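Local atomic coordinates of tumor necrosis factor-inducible gene 6 protein (Homo sapiens, PDB entry 2PF5), a protein that binds hyaluronan through its Link module and catalyses the transfer of heavy chains from inter-alpha-inhibitor to hyaluronan during extracellular matrix remodelling. Residues 37-41 with 42-46. Sequence-based numbering, arbitrary orientation. Where two conformers were deposited one is given.
Sequences EAARK and IGFHV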
loop_
_atom_site.group_PDB
_atom_site.type_symbol
_atom_site.label_atom_id
_atom_site.label_comp_id
_atom_site.label_asym_id
_atom_site.label_seq_id
_atom_site.Cartn_x
_atom_site.Cartn_y
_atom_site.Cartn_z
ATOM N N GLU A 37 8.817 -3.883 1.329
ATOM C CA GLU A 37 9.767 -4.382 2.331
ATOM C C GLU A 37 11.143 -3.686 2.271
ATOM O O GLU A 37 11.739 -3.336 3.326
ATOM C CB GLU A 37 9.900 -5.914 2.300
ATOM C CG GLU A 37 11.077 -6.432 3.200
ATOM C CD GLU A 37 10.861 -6.151 4.708
ATOM O OE1 GLU A 37 9.740 -5.764 5.100
ATOM O OE2 GLU A 37 11.816 -6.326 5.501
ATOM N N ALA A 38 11.669 -3.539 1.055
ATOM C CA ALA A 38 12.921 -2.795 0.839
ATOM C C ALA A 38 12.766 -1.349 1.331
ATOM O O ALA A 38 13.641 -0.815 2.037
ATOM C CB ALA A 38 13.316 -2.845 -0.671
ATOM N N ALA A 39 11.645 -0.708 1.001
ATOM C CA ALA A 39 11.413 0.659 1.514
ATOM C C ALA A 39 11.447 0.712 3.056
ATOM O O ALA A 39 12.062 1.622 3.671
ATOM C CB ALA A 39 10.064 1.230 0.969
ATOM N N ARG A 40 10.798 -0.276 3.678
ATOM C CA ARG A 40 10.751 -0.372 5.142
ATOM C C ARG A 40 12.144 -0.568 5.758
ATOM O O ARG A 40 12.447 0.003 6.821
ATOM C CB ARG A 40 9.829 -1.529 5.565
ATOM C CG ARG A 40 9.457 -1.499 7.057
ATOM C CD ARG A 40 8.897 -2.841 7.480
ATOM N NE ARG A 40 9.909 -3.890 7.324
ATOM C CZ ARG A 40 10.885 -4.114 8.199
ATOM N NH1 ARG A 40 10.967 -3.388 9.319
ATOM N NH2 ARG A 40 11.770 -5.072 7.962
ATOM N N LYS A 41 12.971 -1.401 5.110
ATOM C CA LYS A 41 14.344 -1.601 5.587
ATOM C C LYS A 41 15.170 -0.315 5.596
ATOM O O LYS A 41 16.159 -0.215 6.337
ATOM C CB LYS A 41 15.051 -2.673 4.779
ATOM C CG LYS A 41 14.950 -4.057 5.385
ATOM C CD LYS A 41 14.613 -5.053 4.304
ATOM C CE LYS A 41 15.076 -6.451 4.661
ATOM N NZ LYS A 41 14.040 -7.439 4.257
ATOM N N ILE A 42 14.775 0.665 4.792
ATOM C CA ILE A 42 15.473 1.951 4.801
ATOM C C ILE A 42 14.617 3.092 5.334
ATOM O O ILE A 42 14.850 4.254 4.998
ATOM C CB ILE A 42 16.171 2.284 3.448
ATOM C CG1 ILE A 42 15.202 2.250 2.276
ATOM C CG2 ILE A 42 17.338 1.328 3.220
ATOM C CD1 ILE A 42 15.843 2.807 1.046
ATOM N N GLY A 43 13.644 2.738 6.191
ATOM C CA GLY A 43 13.047 3.689 7.145
ATOM C C GLY A 43 11.586 4.049 6.865
ATOM O O GLY A 43 11.037 4.922 7.529
ATOM N N PHE A 44 10.977 3.421 5.859
ATOM C CA PHE A 44 9.604 3.735 5.465
ATOM C C PHE A 44 8.623 3.089 6.444
ATOM O O PHE A 44 8.548 1.864 6.529
ATOM C CB PHE A 44 9.319 3.215 4.061
ATOM C CG PHE A 44 7.968 3.616 3.508
ATOM C CD1 PHE A 44 7.605 4.960 3.378
ATOM C CD2 PHE A 44 7.093 2.642 3.056
ATOM C CE1 PHE A 44 6.333 5.306 2.833
ATOM C CE2 PHE A 44 5.846 2.977 2.496
ATOM C CZ PHE A 44 5.464 4.295 2.400
ATOM N N HIS A 45 7.890 3.930 7.171
ATOM C CA HIS A 45 6.973 3.524 8.252
ATOM C C HIS A 45 5.651 4.272 8.030
ATOM O O HIS A 45 5.667 5.507 7.980
ATOM C CB HIS A 45 7.618 3.939 9.596
ATOM C CG HIS A 45 6.818 3.603 10.822
ATOM N ND1 HIS A 45 7.196 2.621 11.711
ATOM C CD2 HIS A 45 5.683 4.148 11.327
ATOM C CE1 HIS A 45 6.321 2.560 12.698
ATOM N NE2 HIS A 45 5.389 3.471 12.484
ATOM N N VAL A 46 4.534 3.553 7.901
ATOM C CA VAL A 46 3.211 4.191 7.834
ATOM C C VAL A 46 2.222 3.271 8.566
ATOM O O VAL A 46 2.138 2.094 8.248
ATOM C CB VAL A 46 2.697 4.385 6.375
ATOM C CG1 VAL A 46 1.387 5.160 6.390
ATOM C CG2 VAL A 46 3.717 5.108 5.484
#
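F44 and G43 turn back onto A39 and R40 through a Schellman motif that ends the helix. F44 N donates to A39 O at 3.0 Å, and inside that loop G43 N reaches R40 O at 3.1 Å with a fairly straight N-H...O angle of 160°. A39 O takes a second bond from I42 N at 3.1 Å; the two donors approach opposite faces of the carbonyl plane, while a weak bond also links I42 N to A38 O. G43 is the C-prime residue; its positive phi of 112°, a backbone setting that glycine takes up readily, reverses the chain. On the flank of the last turn, R40 grips the E37 carboxylate side-on in its guanidinium plane, NE to OE1 at 2.9 Å and NH2 to OE2 at 2.8 Å, both from the syn side, though NE stands well out of the carboxylate plane. This two-point grip orients the carboxylate. In one of its two conformers K41 NZ adds a less certain bond to the anti lone pair of E37 OE2. The R40 chain runs out with CG anti to the backbone N (chi1 -166°) and bends at chi3 to bring NE round to E37. F44 O is buried without a hydrogen-bond partner, but R40 CA lies 3.4 Å from it in a CH...O contact, with R40 CG alongside. Apolar packing is slight: A39 CB meets F44 CB at 3.7 Å and approaches the ring obliquely near CD2, whereas I42 CG1 lies against the carbonyl oxygens of A38 and A39. This surface turn joins helix 33-41 of the Link module to the loop leading to strand 50-51. A39 and F44 rest on V2 of strand 2-5, F44 and R40 touch P60 of strand 56-61, and R40 NH1 bonds to I61 O, tying the helix end to that strand.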